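Long-range contacts in PfkB (Polaromonas sp. JS666, PDB 4DU5), which probably phosphorylates a sugar or related carbohydrate with ATP, as a member of the pfkB family of carbohydrate kinases: residues 159-164 / 192-197; 186-191 / 217-222. One frame throughout, in Å; residues are numbered along the deposited sequence.

Contact 1: residues 159-164 / 192-197; sequences TGVFPA and NLRPTL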
loop_
_atom_site.group_PDB
_atom_site.type_symbol
_atom_site.label_atom_id
_atom_site.label_comp_id
_atom_site.label_asym_id
_atom_site.label_seq_id
_atom_site.Cartn_x
_atom_site.Cartn_y
_atom_site.Cartn_z
ATOM N N THR A 159 -17.522 3.894 -17.939
ATOM C CA THR A 159 -16.263 4.532 -18.320
ATOM C C THR A 159 -15.314 3.550 -19.033
ATOM O O THR A 159 -15.661 2.393 -19.256
ATOM C CB THR A 159 -15.627 5.078 -17.083
ATOM O OG1 THR A 159 -16.474 6.096 -16.569
ATOM C CG2 THR A 159 -14.328 5.663 -17.366
ATOM N N GLY A 160 -14.141 4.030 -19.432
ATOM C CA GLY A 160 -13.118 3.161 -19.971
ATOM C C GLY A 160 -12.261 2.503 -18.894
ATOM O O GLY A 160 -11.520 1.567 -19.189
ATOM N N VAL A 161 -12.352 2.978 -17.650
ATOM C CA VAL A 161 -11.506 2.465 -16.574
ATOM C C VAL A 161 -12.008 1.109 -16.097
ATOM O O VAL A 161 -11.335 0.100 -16.318
ATOM C CB VAL A 161 -11.390 3.418 -15.410
ATOM C CG1 VAL A 161 -10.482 2.857 -14.395
ATOM C CG2 VAL A 161 -10.838 4.720 -15.887
ATOM N N PHE A 162 -13.188 1.063 -15.481
ATOM C CA PHE A 162 -13.724 -0.209 -15.028
ATOM C C PHE A 162 -13.463 -1.392 -15.989
ATOM O O PHE A 162 -12.911 -2.410 -15.583
ATOM C CB PHE A 162 -15.198 -0.097 -14.687
ATOM C CG PHE A 162 -15.762 -1.329 -14.068
ATOM C CD1 PHE A 162 -15.152 -1.904 -12.955
ATOM C CD2 PHE A 162 -16.931 -1.917 -14.584
ATOM C CE1 PHE A 162 -15.691 -3.071 -12.357
ATOM C CE2 PHE A 162 -17.484 -3.100 -13.989
ATOM C CZ PHE A 162 -16.860 -3.671 -12.869
ATOM N N PRO A 163 -13.802 -1.251 -17.271
ATOM C CA PRO A 163 -13.490 -2.391 -18.144
ATOM C C PRO A 163 -11.990 -2.721 -18.299
ATOM O O PRO A 163 -11.661 -3.836 -18.709
ATOM C CB PRO A 163 -14.078 -1.973 -19.482
ATOM C CG PRO A 163 -14.099 -0.515 -19.429
ATOM C CD PRO A 163 -14.430 -0.151 -18.016
ATOM N N ALA A 164 -11.103 -1.783 -17.964
ATOM C CA ALA A 164 -9.652 -1.938 -18.166
ATOM C C ALA A 164 -8.932 -2.515 -16.971
ATOM O O ALA A 164 -7.712 -2.543 -16.937
ATOM C CB ALA A 164 -9.019 -0.592 -18.490
ATOM N N ASN A 192 -12.813 6.850 -21.538
ATOM C CA ASN A 192 -11.518 7.197 -20.958
ATOM C C ASN A 192 -10.419 6.286 -21.455
ATOM O O ASN A 192 -10.634 5.083 -21.597
ATOM C CB ASN A 192 -11.599 7.017 -19.459
ATOM C CG ASN A 192 -12.152 8.213 -18.775
ATOM O OD1 ASN A 192 -11.574 9.308 -18.851
ATOM N ND2 ASN A 192 -13.269 8.034 -18.087
ATOM N N LEU A 193 -9.234 6.829 -21.696
ATOM C CA LEU A 193 -8.112 5.990 -22.104
ATOM C C LEU A 193 -7.092 5.897 -21.001
ATOM O O LEU A 193 -6.493 6.902 -20.616
ATOM C CB LEU A 193 -7.436 6.556 -23.346
ATOM C CG LEU A 193 -8.245 6.741 -24.605
ATOM C CD1 LEU A 193 -7.262 6.821 -25.738
ATOM C CD2 LEU A 193 -9.201 5.574 -24.782
ATOM N N ARG A 194 -6.889 4.700 -20.481
ATOM C CA ARG A 194 -5.791 4.487 -19.561
ATOM C C ARG A 194 -4.964 3.343 -20.136
ATOM O O ARG A 194 -5.354 2.168 -20.033
ATOM C CB ARG A 194 -6.299 4.168 -18.162
ATOM C CG ARG A 194 -7.367 5.133 -17.638
ATOM C CD ARG A 194 -6.807 6.143 -16.675
ATOM N NE ARG A 194 -7.515 7.399 -16.828
ATOM C CZ ARG A 194 -8.423 7.865 -15.979
ATOM N NH1 ARG A 194 -8.749 7.179 -14.877
ATOM N NH2 ARG A 194 -9.003 9.035 -16.231
ATOM N N PRO A 195 -3.823 3.680 -20.770
ATOM C CA PRO A 195 -3.050 2.679 -21.508
ATOM C C PRO A 195 -2.358 1.659 -20.576
ATOM O O PRO A 195 -2.392 0.444 -20.851
ATOM C CB PRO A 195 -2.029 3.520 -22.295
ATOM C CG PRO A 195 -2.246 4.980 -21.863
ATOM C CD PRO A 195 -3.083 4.948 -20.625
ATOM N N THR A 196 -1.758 2.142 -19.487
ATOM C CA THR A 196 -1.169 1.280 -18.472
ATOM C C THR A 196 -2.099 0.119 -18.116
ATOM O O THR A 196 -1.650 -0.964 -17.762
ATOM C CB THR A 196 -0.872 2.049 -17.160
ATOM O OG1 THR A 196 -2.064 2.113 -16.355
ATOM C CG2 THR A 196 -0.302 3.483 -17.442
ATOM N N LEU A 197 -3.401 0.347 -18.201
ATOM C CA LEU A 197 -4.357 -0.686 -17.834
ATOM C C LEU A 197 -4.618 -1.747 -18.908
ATOM O O LEU A 197 -5.169 -2.801 -18.627
ATOM C CB LEU A 197 -5.660 -0.022 -17.419
ATOM C CG LEU A 197 -5.616 0.672 -16.062
ATOM C CD1 LEU A 197 -7.034 1.028 -15.617
ATOM C CD2 LEU A 197 -4.923 -0.213 -15.025
#
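Val-161 spreads its two methyl groups over two residues of the 192-197 loop. CG1 of Val-161 lies 4.1 Å from CD1 of Leu-197, while CG2 of Val-161 reaches the side chain of Arg-194, 3.4 Å from NH1 and close to CG as well. The division follows from the torsion: with chi1 at -178°, CG1 stands anti to the backbone N and CG2 beside it. Arg-194 comes to this methyl with a chain bent at chi2 and chi3, which brings the guanidinium near CG2, NH1 foremost; the group meets the methyl obliquely, and the approach is van der Waals in kind.

Farther along the first loop, Ala-164 sets its CB against Leu-197, 3.6 Å from CB, with CD1 of the leucine almost as near. CD1 of Leu-197 therefore touches both Ala-164 CB and Val-161 CG1, joining the two contacts. At the other end the backbones come together where Gly-160 has no side chain: its CA lies 3.5 Å from the carbonyl O of Asn-192, a CA-H...O contact with an angle of 163° at the hydrogen.

Both loops leave the C-terminal ends of neighbouring parallel strands, 153-159 and 186-190. Thr-159 and Val-161 also rest on the start of helix 60-70, at Glu-61 and Ala-60, Leu-193 turns to helices 201-212 and 222-229, and Pro-163 packs on Leu-211 of helix 201-212.

Contact 2: residues 186-191 / 217-222; sequences SVSFDP and WVLPGM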
loop_
_atom_site.group_PDB
_atom_site.type_symbol
_atom_site.label_atom_id
_atom_site.label_comp_id
_atom_site.label_asym_id
_atom_site.label_seq_id
_atom_site.Cartn_x
_atom_site.Cartn_y
_atom_site.Cartn_z
ATOM N N SER A 186 -31.350 4.050 -19.618
ATOM C CA SER A 186 -30.457 4.978 -20.224
ATOM C C SER A 186 -28.994 4.675 -19.837
ATOM O O SER A 186 -28.661 4.461 -18.690
ATOM C CB SER A 186 -30.942 6.362 -19.808
ATOM O OG SER A 186 -30.033 7.351 -20.174
ATOM N N VAL A 187 -28.128 4.628 -20.827
ATOM C CA VAL A 187 -26.728 4.332 -20.596
ATOM C C VAL A 187 -25.811 5.398 -21.155
ATOM O O VAL A 187 -25.924 5.788 -22.305
ATOM C CB VAL A 187 -26.335 2.957 -21.179
ATOM C CG1 VAL A 187 -24.823 2.786 -21.227
ATOM C CG2 VAL A 187 -26.941 1.867 -20.334
ATOM N N SER A 188 -24.872 5.813 -20.332
ATOM C CA SER A 188 -23.899 6.810 -20.633
ATOM C C SER A 188 -22.535 6.146 -20.752
ATOM O O SER A 188 -22.156 5.328 -19.913
ATOM C CB SER A 188 -23.835 7.703 -19.412
ATOM O OG SER A 188 -24.081 9.019 -19.772
ATOM N N PHE A 189 -21.752 6.547 -21.737
ATOM C CA PHE A 189 -20.400 6.039 -21.833
ATOM C C PHE A 189 -19.393 7.134 -22.011
ATOM O O PHE A 189 -19.509 7.968 -22.876
ATOM C CB PHE A 189 -20.287 5.016 -22.953
ATOM C CG PHE A 189 -18.949 4.352 -23.038
ATOM C CD1 PHE A 189 -18.333 3.824 -21.902
ATOM C CD2 PHE A 189 -18.306 4.221 -24.273
ATOM C CE1 PHE A 189 -17.077 3.198 -22.000
ATOM C CE2 PHE A 189 -17.050 3.618 -24.383
ATOM C CZ PHE A 189 -16.440 3.094 -23.258
ATOM N N ASP A 190 -18.388 7.113 -21.165
ATOM C CA ASP A 190 -17.268 8.015 -21.271
ATOM C C ASP A 190 -16.006 7.204 -21.602
ATOM O O ASP A 190 -15.469 6.541 -20.729
ATOM C CB ASP A 190 -17.087 8.783 -19.963
ATOM C CG ASP A 190 -15.858 9.669 -19.984
ATOM O OD1 ASP A 190 -15.184 9.727 -21.050
ATOM O OD2 ASP A 190 -15.563 10.322 -18.946
ATOM N N PRO A 191 -15.524 7.279 -22.863
ATOM C CA PRO A 191 -14.396 6.464 -23.344
ATOM C C PRO A 191 -13.034 6.926 -22.844
ATOM O O PRO A 191 -12.193 7.354 -23.642
ATOM C CB PRO A 191 -14.462 6.634 -24.860
ATOM C CG PRO A 191 -15.150 7.901 -25.081
ATOM C CD PRO A 191 -16.074 8.140 -23.933
ATOM N N TRP A 217 -25.534 7.484 -24.873
ATOM C CA TRP A 217 -24.786 8.759 -24.907
ATOM C C TRP A 217 -23.286 8.533 -24.777
ATOM O O TRP A 217 -22.815 7.982 -23.789
ATOM C CB TRP A 217 -25.233 9.754 -23.812
ATOM C CG TRP A 217 -26.694 9.763 -23.487
ATOM C CD1 TRP A 217 -27.716 9.547 -24.344
ATOM C CD2 TRP A 217 -27.284 10.047 -22.220
ATOM N NE1 TRP A 217 -28.918 9.650 -23.689
ATOM C CE2 TRP A 217 -28.679 9.953 -22.380
ATOM C CE3 TRP A 217 -26.769 10.362 -20.959
ATOM C CZ2 TRP A 217 -29.569 10.171 -21.345
ATOM C CZ3 TRP A 217 -27.662 10.560 -19.905
ATOM C CH2 TRP A 217 -29.048 10.480 -20.113
ATOM N N VAL A 218 -22.532 8.979 -25.770
ATOM C CA VAL A 218 -21.096 8.802 -25.744
ATOM C C VAL A 218 -20.437 10.146 -25.500
ATOM O O VAL A 218 -20.794 11.125 -26.138
ATOM C CB VAL A 218 -20.634 8.085 -27.015
ATOM C CG1 VAL A 218 -19.152 7.713 -26.944
ATOM C CG2 VAL A 218 -21.459 6.809 -27.171
ATOM N N LEU A 219 -19.503 10.195 -24.557
ATOM C CA LEU A 219 -18.912 11.452 -24.095
ATOM C C LEU A 219 -17.411 11.630 -24.350
ATOM O O LEU A 219 -16.653 11.844 -23.418
ATOM C CB LEU A 219 -19.172 11.590 -22.603
ATOM C CG LEU A 219 -20.380 12.348 -22.114
ATOM C CD1 LEU A 219 -21.519 12.433 -23.099
ATOM C CD2 LEU A 219 -20.805 11.624 -20.904
ATOM N N PRO A 220 -16.971 11.561 -25.605
ATOM C CA PRO A 220 -15.519 11.611 -25.840
ATOM C C PRO A 220 -14.892 12.985 -25.859
ATOM O O PRO A 220 -15.543 13.984 -26.181
ATOM C CB PRO A 220 -15.376 11.025 -27.231
ATOM C CG PRO A 220 -16.682 11.387 -27.891
ATOM C CD PRO A 220 -17.722 11.248 -26.827
ATOM N N GLY A 221 -13.610 13.010 -25.521
ATOM C CA GLY A 221 -12.745 14.156 -25.754
ATOM C C GLY A 221 -12.154 14.004 -27.139
ATOM O O GLY A 221 -11.913 12.882 -27.588
HETATM N N MSE A 222 -11.974 15.138 -27.820
HETATM C CA MSE A 222 -11.344 15.241 -29.144
HETATM C C MSE A 222 -10.106 14.373 -29.300
HETATM O O MSE A 222 -10.013 13.639 -30.271
HETATM C CB MSE A 222 -10.907 16.686 -29.395
HETATM C CG MSE A 222 -11.415 17.344 -30.676
HETATM SE SE MSE A 222 -11.995 16.188 -32.142
HETATM C CE MSE A 222 -10.224 15.649 -32.853
HETATM O O HOH W 1 -13.067 10.412 -23.613
#
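Ser-186 holds its OG anti to the backbone N (chi1 171°), over one face of the Trp-217 indole, and the tryptophan CG, set beside its own backbone N (chi1 -36°), turns that ring toward Ser-186. Ser-186 OG lies 3.1 Å from Trp-217 CZ2 and about 3.0 Å above the ring plane, displaced toward the rim; its hydrogen bond is to His-155 ND1, and the His-155 ring stacks on the same tryptophan. Ser-188 adds its OG obliquely, 3.2 Å from CE3 of Trp-217.

Between the two strands the backbones pair in parallel. Trp-217 N donates to Val-187 O at 3.1 Å, Phe-189 N to Trp-217 O at 2.7 Å, and Leu-219 N to Phe-189 O at 2.8 Å. Past the last bond, Pro-191 CG lies 3.8 Å from Pro-220 CB. A water accepts from Gly-221 N while donating weakly to Pro-191 O and Asp-190 OD1.

Helix 283-296 covers the side bearing Ser-188 and Trp-217, through Ile-292, Leu-295 and Leu-296. Strand 186-190, helix 201-212 and strand 217-218 form a beta-alpha-beta crossover unit characteristic of the Rossmann-like core of pfkB (ribokinase-like) kinases.

From the N terminus, the chain runs along strand 153-159 into the loop 159-164, passes through helix 169-182 and strand 186-190, and reaches 192-197, where contact 1 closes the first loop. Contact 2 opens on 186-191, before that closure, and is completed only after helix 201-212, when the chain returns at 217-222; the two closures therefore cross. Their centres lie 13 Å apart and they touch directly: CE1 of Phe-189 packs 3.2 Å from the carbonyl O of Thr-159. Strand 186-190 lies between 153-159 and 217-218, so contact 2 joins it to one neighbour within the sheet, while contact 1 ties the loops that follow it and its other neighbour, 153-159, at their C-terminal ends.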